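Local coordinates for malate dehydrogenase (Naegleria fowleri, PDB 6UM4), which probably catalyses the reversible, NAD-dependent oxidation of malate to oxaloacetate, at residues E207-Q212 with M231-N236; A200-Q205 with I221-A226; A226-M231 with K412-L417. All coordinates share one frame; numbering follows the deposited sequence.

Contact 1: residues E207-Q212 with M231-N236; sequences EALNKQ and MITSAN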
ATOM      1  N   GLU A 207       3.476 -18.623  23.173  1.00 26.77           N
ATOM      2  CA  GLU A 207       2.643 -19.637  23.809  1.00 29.08           C
ATOM      3  C   GLU A 207       1.363 -19.854  23.014  1.00 27.92           C
ATOM      4  O   GLU A 207       0.949 -20.996  22.774  1.00 29.37           O
ATOM      5  CB  GLU A 207       2.331 -19.220  25.252  1.00 30.14           C
ATOM      6  CG  GLU A 207       3.485 -19.438  26.230  1.00 33.46           C
ATOM      7  CD  GLU A 207       3.267 -18.774  27.582  1.00 37.23           C
ATOM      8  OE1 GLU A 207       2.344 -17.941  27.710  1.00 39.15           O
ATOM      9  OE2 GLU A 207       4.045 -19.067  28.515  1.00 40.12           O
ATOM     10  N   ALA A 208       0.723 -18.764  22.593  1.00 27.26           N
ATOM     11  CA  ALA A 208      -0.510 -18.885  21.813  1.00 28.90           C
ATOM     12  C   ALA A 208      -0.226 -19.487  20.443  1.00 29.63           C
ATOM     13  O   ALA A 208      -0.985 -20.339  19.966  1.00 27.47           O
ATOM     14  CB  ALA A 208      -1.181 -17.515  21.670  1.00 29.33           C
ATOM     15  N   LEU A 209       0.865 -19.046  19.803  1.00 25.97           N
ATOM     16  CA  LEU A 209       1.260 -19.591  18.506  1.00 25.63           C
ATOM     17  C   LEU A 209       1.477 -21.089  18.602  1.00 28.13           C
ATOM     18  O   LEU A 209       0.970 -21.859  17.777  1.00 26.96           O
ATOM     19  CB  LEU A 209       2.536 -18.896  17.999  1.00 24.66           C
ATOM     20  CG  LEU A 209       2.458 -17.603  17.165  1.00 27.73           C
ATOM     21  CD1 LEU A 209       3.799 -16.839  17.158  1.00 23.72           C
ATOM     22  CD2 LEU A 209       2.014 -17.870  15.727  1.00 23.45           C
ATOM     23  N   ASN A 210       2.231 -21.523  19.617  1.00 27.06           N
ATOM     24  CA  ASN A 210       2.545 -22.934  19.739  1.00 28.84           C
ATOM     25  C   ASN A 210       1.273 -23.745  19.880  1.00 29.10           C
ATOM     26  O   ASN A 210       1.138 -24.813  19.273  1.00 29.76           O
ATOM     27  CB  ASN A 210       3.479 -23.173  20.930  1.00 28.54           C
ATOM     28  CG  ASN A 210       4.203 -24.492  20.832  1.00 31.79           C
ATOM     29  OD1 ASN A 210       5.191 -24.604  20.119  1.00 35.41           O
ATOM     30  ND2 ASN A 210       3.712 -25.506  21.543  1.00 30.66           N
ATOM     31  N   LYS A 211       0.311 -23.222  20.635  1.00 29.32           N
ATOM     32  CA  LYS A 211      -0.937 -23.933  20.891  1.00 30.43           C
ATOM     33  C   LYS A 211      -1.896 -23.903  19.702  1.00 30.28           C
ATOM     34  O   LYS A 211      -2.480 -24.932  19.355  1.00 31.23           O
ATOM     35  CB  LYS A 211      -1.607 -23.328  22.119  1.00 31.69           C
ATOM     36  CG  LYS A 211      -3.000 -23.794  22.369  1.00 31.88           C
ATOM     37  CD  LYS A 211      -3.630 -22.963  23.464  1.00 36.21           C
ATOM     38  CE  LYS A 211      -5.093 -23.350  23.663  1.00 33.24           C
ATOM     39  NZ  LYS A 211      -5.817 -22.251  24.347  1.00 36.87           N
ATOM     40  N   GLN A 212      -2.040 -22.756  19.036  1.00 31.13           N
ATOM     41  CA  GLN A 212      -3.163 -22.491  18.141  1.00 30.51           C
ATOM     42  C   GLN A 212      -2.842 -22.542  16.656  1.00 33.09           C
ATOM     43  O   GLN A 212      -3.714 -22.943  15.872  1.00 29.06           O
ATOM     44  CB  GLN A 212      -3.754 -21.110  18.442  1.00 28.54           C
ATOM     45  CG  GLN A 212      -4.310 -20.960  19.848  1.00 29.81           C
ATOM     46  CD  GLN A 212      -5.623 -21.718  20.008  1.00 32.49           C
ATOM     47  OE1 GLN A 212      -5.632 -22.905  20.303  1.00 33.64           O
ATOM     48  NE2 GLN A 212      -6.738 -21.034  19.765  1.00 30.58           N
ATOM     49  N   MET A 231      13.441 -14.184  19.559  1.00 27.71           N
ATOM     50  CA  MET A 231      14.052 -15.191  20.408  1.00 23.17           C
ATOM     51  C   MET A 231      13.124 -15.600  21.545  1.00 23.86           C
ATOM     52  O   MET A 231      13.049 -16.780  21.900  1.00 25.18           O
ATOM     53  CB  MET A 231      15.358 -14.655  20.964  1.00 23.46           C
ATOM     54  CG  MET A 231      16.099 -15.703  21.789  1.00 34.59           C
ATOM     55  SD  MET A 231      16.964 -14.855  23.100  1.00 48.30           S
ATOM     56  CE  MET A 231      15.569 -14.282  24.052  1.00 40.77           C
ATOM     57  N   ILE A 232      12.475 -14.626  22.188  1.00 28.96           N
ATOM     58  CA  ILE A 232      11.525 -14.942  23.253  1.00 30.38           C
ATOM     59  C   ILE A 232      10.334 -15.723  22.702  1.00 24.47           C
ATOM     60  O   ILE A 232       9.820 -16.646  23.349  1.00 25.18           O
ATOM     61  CB  ILE A 232      11.066 -13.662  23.970  1.00 31.36           C
ATOM     62  CG1 ILE A 232      12.209 -13.077  24.789  1.00 34.04           C
ATOM     63  CG2 ILE A 232       9.887 -13.977  24.893  1.00 27.96           C
ATOM     64  CD1 ILE A 232      12.635 -13.975  25.934  1.00 37.69           C
ATOM     65  N   THR A 233       9.836 -15.324  21.533  1.00 27.28           N
ATOM     66  CA  THR A 233       8.718 -16.045  20.928  1.00 28.53           C
ATOM     67  C   THR A 233       9.071 -17.515  20.747  1.00 32.36           C
ATOM     68  O   THR A 233       8.315 -18.408  21.149  1.00 24.86           O
ATOM     69  CB  THR A 233       8.358 -15.433  19.576  1.00 22.65           C
ATOM     70  OG1 THR A 233       8.085 -14.038  19.731  1.00 22.92           O
ATOM     71  CG2 THR A 233       7.132 -16.130  18.993  1.00 22.79           C
ATOM     72  N   SER A 234      10.232 -17.769  20.138  1.00 28.56           N
ATOM     73  CA  SER A 234      10.670 -19.123  19.844  1.00 28.18           C
ATOM     74  C   SER A 234      10.924 -19.914  21.116  1.00 30.50           C
ATOM     75  O   SER A 234      10.590 -21.099  21.187  1.00 26.45           O
ATOM     76  CB  SER A 234      11.932 -19.068  18.978  1.00 27.94           C
ATOM     77  OG  SER A 234      12.405 -20.362  18.643  1.00 24.89           O
ATOM     78  N   ALA A 235      11.525 -19.277  22.129  1.00 30.02           N
ATOM     79  CA  ALA A 235      11.822 -19.981  23.375  1.00 29.61           C
ATOM     80  C   ALA A 235      10.558 -20.479  24.048  1.00 27.66           C
ATOM     81  O   ALA A 235      10.603 -21.444  24.815  1.00 28.76           O
ATOM     82  CB  ALA A 235      12.573 -19.073  24.342  1.00 30.39           C
ATOM     83  N   ASN A 236       9.438 -19.818  23.791  1.00 27.10           N
ATOM     84  CA  ASN A 236       8.152 -20.167  24.379  1.00 30.51           C
ATOM     85  C   ASN A 236       7.251 -20.880  23.388  1.00 32.95           C
ATOM     86  O   ASN A 236       6.030 -20.953  23.595  1.00 27.94           O
ATOM     87  CB  ASN A 236       7.476 -18.909  24.919  1.00 27.40           C
ATOM     88  CG  ASN A 236       8.204 -18.342  26.120  1.00 35.68           C
ATOM     89  OD1 ASN A 236       8.011 -18.805  27.247  1.00 33.53           O
ATOM     90  ND2 ASN A 236       9.089 -17.375  25.882  1.00 30.86           N
TER
HETATM   91  O   HOH W   1       6.046 -20.703  28.070  1.00 33.82           O
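Leu209 meets Thr233, and Glu207 meets Asn236, in a helix-against-helix contact within the Rossmann-fold NAD-binding domain. The two helices, 191-212 and 226-235, are successive crossover connections: the first leads into strand 218-221, the second leaves it for strand 245-247. Their C-terminal parts come together here in a mixed contact, apolar on one flank and polar on the other. The apolar flank is a methyl contact, Leu209 CD1 to Thr233 CG2 at 3.9 Å, with Phe171 of helix 167-171 also touching Leu209. In Thr233 a chi1 of -55° puts OG1 beside the backbone N and leaves CG2 anti to it, on the side of Leu209, while OG1 bonds back to Asn229 O within its own helix.

On the polar flank, Glu207 OE2 and Asn236 OD1 stay 4.2 Å apart, two acceptors with nothing to exchange directly. A water sits between them and donates to both, to Glu207 OE2 at 2.6 Å and to Asn236 OD1 at 2.9 Å. The carboxylate and amide planes stand almost perpendicular, 89° apart, and the extended Glu207 chain carries its carboxylate out to the water. Nearer the backbone, Glu207 CG rests 4.0 Å from Asn236 O. Asn210 comes close to the same carbonyl with its CB, whereas its OD1 accepts from Asp239 N in the loop beyond.

Asn236 is the first residue to depart from helical geometry, and its amide closes off the helix end. Its backbone N and its ND2 approach Ile232 O from opposite faces of the carbonyl plane, while Leu417 O takes another bond from ND2. The Asn236 ND2 to Ile232 O bond is short and nearly straight, 2.7 Å at 165°.

Contact 2: residues A200-Q205 with I221-A226; sequences AIFKAQ and IVANPA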
ATOM      1  N   ALA A 200       7.556 -10.060  27.653  1.00 30.60           N
ATOM      2  CA  ALA A 200       6.336 -10.612  28.234  1.00 31.11           C
ATOM      3  C   ALA A 200       5.229 -10.720  27.189  1.00 30.21           C
ATOM      4  O   ALA A 200       4.440 -11.673  27.205  1.00 27.02           O
ATOM      5  CB  ALA A 200       5.883  -9.761  29.420  1.00 31.36           C
ATOM      6  N   ILE A 201       5.142  -9.743  26.287  1.00 25.67           N
ATOM      7  CA  ILE A 201       4.167  -9.814  25.199  1.00 32.57           C
ATOM      8  C   ILE A 201       4.474 -10.993  24.281  1.00 29.03           C
ATOM      9  O   ILE A 201       3.573 -11.735  23.869  1.00 24.57           O
ATOM     10  CB  ILE A 201       4.127  -8.488  24.406  1.00 27.60           C
ATOM     11  CG1 ILE A 201       3.516  -7.352  25.226  1.00 29.87           C
ATOM     12  CG2 ILE A 201       3.405  -8.648  23.083  1.00 23.63           C
ATOM     13  CD1 ILE A 201       3.695  -6.008  24.575  1.00 30.43           C
ATOM     14  N   PHE A 202       5.743 -11.160  23.906  1.00 24.09           N
ATOM     15  CA  PHE A 202       6.073 -12.199  22.940  1.00 23.64           C
ATOM     16  C   PHE A 202       6.215 -13.574  23.579  1.00 24.41           C
ATOM     17  O   PHE A 202       6.096 -14.582  22.880  1.00 24.33           O
ATOM     18  CB  PHE A 202       7.320 -11.791  22.144  1.00 22.92           C
ATOM     19  CG  PHE A 202       7.010 -10.726  21.138  1.00 23.29           C
ATOM     20  CD1 PHE A 202       6.523 -11.067  19.883  1.00 21.59           C
ATOM     21  CD2 PHE A 202       7.090  -9.397  21.482  1.00 22.11           C
ATOM     22  CE1 PHE A 202       6.187 -10.107  18.971  1.00 24.03           C
ATOM     23  CE2 PHE A 202       6.744  -8.423  20.581  1.00 27.68           C
ATOM     24  CZ  PHE A 202       6.286  -8.775  19.318  1.00 25.86           C
ATOM     25  N   LYS A 203       6.426 -13.644  24.886  1.00 25.28           N
ATOM     26  CA  LYS A 203       6.281 -14.929  25.558  1.00 29.01           C
ATOM     27  C   LYS A 203       4.848 -15.416  25.434  1.00 30.08           C
ATOM     28  O   LYS A 203       4.595 -16.569  25.064  1.00 29.32           O
ATOM     29  CB  LYS A 203       6.687 -14.803  27.023  1.00 31.66           C
ATOM     30  CG  LYS A 203       6.257 -15.975  27.885  1.00 32.87           C
ATOM     31  CD  LYS A 203       6.580 -15.728  29.344  1.00 37.60           C
ATOM     32  CE  LYS A 203       6.363 -16.990  30.178  1.00 36.15           C
ATOM     33  NZ  LYS A 203       6.201 -16.620  31.607  1.00 40.38           N
ATOM     34  N   ALA A 204       3.895 -14.518  25.689  1.00 31.85           N
ATOM     35  CA  ALA A 204       2.483 -14.863  25.593  1.00 34.95           C
ATOM     36  C   ALA A 204       2.100 -15.234  24.168  1.00 29.81           C
ATOM     37  O   ALA A 204       1.292 -16.146  23.953  1.00 30.55           O
ATOM     38  CB  ALA A 204       1.632 -13.696  26.090  1.00 33.31           C
ATOM     39  N   GLN A 205       2.663 -14.542  23.178  1.00 25.15           N
ATOM     40  CA  GLN A 205       2.267 -14.836  21.803  1.00 24.56           C
ATOM     41  C   GLN A 205       2.929 -16.104  21.283  1.00 24.62           C
ATOM     42  O   GLN A 205       2.304 -16.873  20.548  1.00 24.75           O
ATOM     43  CB  GLN A 205       2.556 -13.633  20.896  1.00 23.57           C
ATOM     44  CG  GLN A 205       1.684 -12.445  21.268  1.00 29.12           C
ATOM     45  CD  GLN A 205       1.778 -11.290  20.293  1.00 33.16           C
ATOM     46  OE1 GLN A 205       2.563 -11.324  19.343  1.00 31.99           O
ATOM     47  NE2 GLN A 205       0.974 -10.258  20.524  1.00 25.65           N
ATOM     48  N   ILE A 221       8.623 -11.293  13.017  1.00 18.87           N
ATOM     49  CA  ILE A 221       8.569 -10.298  14.085  0.54 18.91           C
ATOM     50  C   ILE A 221       9.053  -8.968  13.522  1.00 18.47           C
ATOM     51  O   ILE A 221      10.176  -8.869  13.023  1.00 18.28           O
ATOM     52  CB  ILE A 221       9.414 -10.706  15.303  0.54 19.34           C
ATOM     53  CG1 ILE A 221       8.686 -11.728  16.188  0.54 19.94           C
ATOM     54  CG2 ILE A 221       9.740  -9.474  16.135  0.54 19.38           C
ATOM     55  CD1 ILE A 221       8.682 -13.147  15.660  0.54 20.19           C
ATOM     56  N   VAL A 222       8.198  -7.947  13.601  1.00 21.58           N
ATOM     57  CA  VAL A 222       8.534  -6.589  13.198  1.00 22.85           C
ATOM     58  C   VAL A 222       8.746  -5.689  14.410  1.00 26.22           C
ATOM     59  O   VAL A 222       9.642  -4.842  14.411  1.00 33.07           O
ATOM     60  CB  VAL A 222       7.448  -5.997  12.260  1.00 18.30           C
ATOM     61  CG1 VAL A 222       7.728  -4.537  11.973  1.00 17.86           C
ATOM     62  CG2 VAL A 222       7.385  -6.774  10.958  1.00 17.74           C
ATOM     63  N   ALA A 223       7.920  -5.851  15.443  1.00 23.93           N
ATOM     64  CA  ALA A 223       7.992  -4.991  16.615  1.00 23.77           C
ATOM     65  C   ALA A 223       9.360  -5.080  17.280  1.00 25.28           C
ATOM     66  O   ALA A 223       9.950  -6.158  17.374  1.00 28.59           O
ATOM     67  CB  ALA A 223       6.911  -5.385  17.617  1.00 22.02           C
ATOM     68  N   ASN A 224       9.863  -3.929  17.751  1.00 26.14           N
ATOM     69  CA  ASN A 224      11.153  -3.846  18.432  1.00 32.23           C
ATOM     70  C   ASN A 224      11.047  -4.213  19.915  1.00 33.46           C
ATOM     71  O   ASN A 224       9.979  -4.075  20.525  1.00 32.32           O
ATOM     72  CB  ASN A 224      11.736  -2.455  18.286  1.00 36.40           C
ATOM     73  CG  ASN A 224      12.562  -2.318  17.033  1.00 47.74           C
ATOM     74  OD1 ASN A 224      13.250  -3.262  16.636  1.00 49.26           O
ATOM     75  ND2 ASN A 224      12.499  -1.151  16.397  1.00 49.38           N
ATOM     76  N   PRO A 225      12.142  -4.731  20.514  1.00 24.32           N
ATOM     77  CA  PRO A 225      13.412  -5.120  19.870  1.00 25.37           C
ATOM     78  C   PRO A 225      13.274  -6.444  19.106  1.00 27.43           C
ATOM     79  O   PRO A 225      13.054  -7.517  19.708  1.00 25.34           O
ATOM     80  CB  PRO A 225      14.385  -5.237  21.048  1.00 24.47           C
ATOM     81  CG  PRO A 225      13.495  -5.673  22.195  1.00 28.33           C
ATOM     82  CD  PRO A 225      12.177  -4.941  21.970  1.00 25.86           C
ATOM     83  N   ALA A 226      13.381  -6.347  17.776  1.00 24.80           N
ATOM     84  CA  ALA A 226      12.937  -7.428  16.897  1.00 20.76           C
ATOM     85  C   ALA A 226      13.649  -8.738  17.211  1.00 19.89           C
ATOM     86  O   ALA A 226      13.005  -9.711  17.603  1.00 21.21           O
ATOM     87  CB  ALA A 226      13.151  -7.041  15.436  1.00 18.96           C
TER
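Phe202, Ile221 and Ala223 carry this buried apolar contact, in which a helix of the Rossmann fold lays an aromatic ring against the C-terminal end of strand 218-221 and the loop that follows. Phe202 contributes most. With CG anti to its carbonyl carbon (chi1 -74°), the ring leaves helix 191-212 heading for the strand, and Asn229 and Thr233 of helix 226-235 also pack on it. Ala223 CB meets the ring at its edge, close to the ring plane, 3.8 Å from Phe202 CZ. Ile221 comes in obliquely, its CG1 lying 4.1 Å from Phe202 CE1; this residue is modelled in two conformers, so that distance belongs to one of them.

Strand 218-221 is held in the parallel sheet at this end by backbone bonds from Ile221 to Thr246 and Met248. Beyond Ala223 the chain makes a cis peptide before Pro225, which occupies the N-cap position of helix 226-235. The turn into that helix is an Asx turn: Asn224 OD1 accepts from Ala226 N at 3.3 Å, the donor lying in the carbonyl plane on a lone pair.

Contact 3: residues A226-M231 with K412-L417; sequences ANTNAM and KIVENL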
ATOM      1  N   ALA A 226      13.381  -6.347  17.776  1.00 24.80           N
ATOM      2  CA  ALA A 226      12.937  -7.428  16.897  1.00 20.76           C
ATOM      3  C   ALA A 226      13.649  -8.738  17.211  1.00 19.89           C
ATOM      4  O   ALA A 226      13.005  -9.711  17.603  1.00 21.21           O
ATOM      5  CB  ALA A 226      13.151  -7.041  15.436  1.00 18.96           C
ATOM      6  N   ASN A 227      14.986  -8.762  17.099  1.00 20.03           N
ATOM      7  CA  ASN A 227      15.741 -10.007  17.283  1.00 20.43           C
ATOM      8  C   ASN A 227      15.404 -10.664  18.604  1.00 21.10           C
ATOM      9  O   ASN A 227      15.186 -11.878  18.676  1.00 21.38           O
ATOM     10  CB  ASN A 227      17.255  -9.754  17.229  1.00 21.31           C
ATOM     11  CG  ASN A 227      17.699  -9.161  15.919  1.00 24.72           C
ATOM     12  OD1 ASN A 227      17.070  -8.224  15.417  1.00 19.69           O
ATOM     13  ND2 ASN A 227      18.785  -9.693  15.354  1.00 23.41           N
ATOM     14  N   THR A 228      15.399  -9.868  19.670  1.00 23.15           N
ATOM     15  CA  THR A 228      15.133 -10.396  21.001  1.00 22.81           C
ATOM     16  C   THR A 228      13.677 -10.836  21.142  1.00 24.82           C
ATOM     17  O   THR A 228      13.387 -11.865  21.764  1.00 25.10           O
ATOM     18  CB  THR A 228      15.489  -9.328  22.025  1.00 30.16           C
ATOM     19  OG1 THR A 228      16.869  -8.974  21.850  1.00 30.16           O
ATOM     20  CG2 THR A 228      15.289  -9.850  23.443  1.00 23.73           C
ATOM     21  N   ASN A 229      12.740 -10.061  20.590  1.00 21.66           N
ATOM     22  CA  ASN A 229      11.346 -10.497  20.623  1.00 21.67           C
ATOM     23  C   ASN A 229      11.184 -11.850  19.941  1.00 21.59           C
ATOM     24  O   ASN A 229      10.497 -12.738  20.459  1.00 22.09           O
ATOM     25  CB  ASN A 229      10.449  -9.453  19.956  1.00 21.11           C
ATOM     26  CG  ASN A 229      10.207  -8.238  20.834  1.00 25.19           C
ATOM     27  OD1 ASN A 229      10.391  -8.281  22.051  1.00 23.89           O
ATOM     28  ND2 ASN A 229       9.805  -7.136  20.211  1.00 22.85           N
ATOM     29  N   ALA A 230      11.831 -12.029  18.782  1.00 21.10           N
ATOM     30  CA  ALA A 230      11.740 -13.301  18.065  1.00 21.54           C
ATOM     31  C   ALA A 230      12.308 -14.440  18.902  1.00 28.08           C
ATOM     32  O   ALA A 230      11.734 -15.542  18.962  1.00 22.40           O
ATOM     33  CB  ALA A 230      12.496 -13.192  16.738  1.00 20.62           C
ATOM     34  N   MET A 231      13.441 -14.184  19.559  1.00 27.71           N
ATOM     35  CA  MET A 231      14.052 -15.191  20.408  1.00 23.17           C
ATOM     36  C   MET A 231      13.124 -15.600  21.545  1.00 23.86           C
ATOM     37  O   MET A 231      13.049 -16.780  21.900  1.00 25.18           O
ATOM     38  CB  MET A 231      15.358 -14.655  20.964  1.00 23.46           C
ATOM     39  CG  MET A 231      16.099 -15.703  21.789  1.00 34.59           C
ATOM     40  SD  MET A 231      16.964 -14.855  23.100  1.00 48.30           S
ATOM     41  CE  MET A 231      15.569 -14.282  24.052  1.00 40.77           C
ATOM     42  N   LYS A 412      20.448 -11.395  28.081  1.00 28.96           N
ATOM     43  CA  LYS A 412      20.605 -11.472  29.531  1.00 31.35           C
ATOM     44  C   LYS A 412      19.546 -10.648  30.247  1.00 34.09           C
ATOM     45  O   LYS A 412      19.083 -11.039  31.322  1.00 36.11           O
ATOM     46  CB  LYS A 412      21.998 -10.998  29.949  1.00 31.14           C
ATOM     47  N   ILE A 413      19.133  -9.523  29.662  1.00 32.37           N
ATOM     48  CA  ILE A 413      18.140  -8.685  30.322  1.00 32.45           C
ATOM     49  C   ILE A 413      16.789  -9.384  30.380  1.00 33.69           C
ATOM     50  O   ILE A 413      16.090  -9.314  31.395  1.00 35.08           O
ATOM     51  CB  ILE A 413      18.046  -7.323  29.619  1.00 31.13           C
ATOM     52  CG1 ILE A 413      19.277  -6.487  29.968  1.00 33.02           C
ATOM     53  CG2 ILE A 413      16.719  -6.633  29.959  1.00 29.76           C
ATOM     54  CD1 ILE A 413      19.373  -5.205  29.203  1.00 33.36           C
ATOM     55  N   VAL A 414      16.420 -10.116  29.329  1.00 33.66           N
ATOM     56  CA  VAL A 414      15.103 -10.743  29.285  1.00 35.11           C
ATOM     57  C   VAL A 414      15.161 -12.230  29.617  1.00 40.85           C
ATOM     58  O   VAL A 414      14.167 -12.936  29.412  1.00 44.09           O
ATOM     59  CB  VAL A 414      14.418 -10.528  27.926  1.00 27.08           C
ATOM     60  CG1 VAL A 414      14.304  -9.052  27.634  1.00 28.40           C
ATOM     61  CG2 VAL A 414      15.169 -11.259  26.793  1.00 26.39           C
ATOM     62  N   GLU A 415      16.288 -12.718  30.158  1.00 32.06           N
ATOM     63  CA  GLU A 415      16.489 -14.158  30.332  1.00 36.25           C
ATOM     64  C   GLU A 415      15.394 -14.836  31.150  1.00 46.65           C
ATOM     65  O   GLU A 415      15.185 -16.045  31.006  1.00 49.93           O
ATOM     66  CB  GLU A 415      17.842 -14.416  30.986  1.00 37.82           C
ATOM     67  CG  GLU A 415      17.902 -13.990  32.451  1.00 47.35           C
ATOM     68  CD  GLU A 415      19.328 -13.885  32.973  1.00 57.56           C
ATOM     69  OE1 GLU A 415      20.266 -14.298  32.249  1.00 57.42           O
ATOM     70  OE2 GLU A 415      19.509 -13.380  34.103  1.00 62.27           O
ATOM     71  N   ASN A 416      14.690 -14.096  32.005  1.00 51.05           N
ATOM     72  CA  ASN A 416      13.677 -14.717  32.853  1.00 54.55           C
ATOM     73  C   ASN A 416      12.388 -15.061  32.112  1.00 58.27           C
ATOM     74  O   ASN A 416      11.516 -15.712  32.694  1.00 60.49           O
ATOM     75  CB  ASN A 416      13.356 -13.812  34.042  1.00 55.16           C
ATOM     76  CG  ASN A 416      14.502 -13.724  35.017  1.00 64.07           C
ATOM     77  OD1 ASN A 416      15.278 -14.672  35.169  1.00 69.88           O
ATOM     78  ND2 ASN A 416      14.626 -12.581  35.685  1.00 66.80           N
ATOM     79  N   LEU A 417      12.242 -14.640  30.859  1.00 54.48           N
ATOM     80  CA  LEU A 417      11.101 -15.011  30.038  1.00 54.94           C
ATOM     81  C   LEU A 417      11.417 -16.190  29.122  1.00 61.12           C
ATOM     82  O   LEU A 417      10.711 -16.404  28.127  1.00 62.08           O
ATOM     83  CB  LEU A 417      10.611 -13.797  29.248  1.00 48.69           C
ATOM     84  CG  LEU A 417      10.118 -12.759  30.264  1.00 47.80           C
ATOM     85  CD1 LEU A 417      10.918 -11.452  30.238  1.00 42.52           C
ATOM     86  CD2 LEU A 417       8.637 -12.512  30.105  1.00 41.09           C
TER
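Thr228 and Met231 both touch Val414 where helix 226-235 of the Rossmann-fold NAD-binding domain packs against the last part of helix 394-414, around Val414, from the C-terminal domain, so this small buried contact spans the domain interface. Ala226 opens the first helix. Asn227, one residue on, takes no part in the contact but adds to the interface: its ND2 bonds to Trp371 O and its OD1 accepts from His280 N. Thr228 is the first to reach Val414, and its two branches divide the work. CG2 comes within 3.6 Å of Val414 CG2, methyl against methyl, while OG1 is hydrogen-bonded to Glu410 OE1 one turn earlier on the long helix. Asn229 ND2 bonds to Ala223 O. Met231 arrives by a detour: CG leaves anti to the backbone N (chi1 -176°), then the chain bends at chi2 and chi3, and the bend turns the terminal methyl back toward Val414. Trp371 and Lys411 also lie against this side chain.

One branch of Val414 thus serves both partners: its CG2, set between its own backbone N and carbonyl carbon, also lies 4.1 Å from Met231 CE.

How the contacts relate
From the N-terminal side, helix 191-212 supplies the opening segments of contacts 2 and 1 in turn. Contact 2 closes first, over 15 intervening residues, once the chain has run through strand 218-221; contact 1 closes in the last turns of helix 226-235, over 18. Since 207-212 begins before 221-226 returns, these two loops cross. Contact 3 starts at Ala226, where contact 2 ends, so those two stand in series, but it crosses contact 1, sharing Met231. Its loop takes in most of the C-terminal domain, returning 180 residues later. Helix 226-235 is thereby tied to its crossover neighbour and to helix 394-414, and Ile232 CD1 packs on Val414 CG2 between contacts 1 and 3.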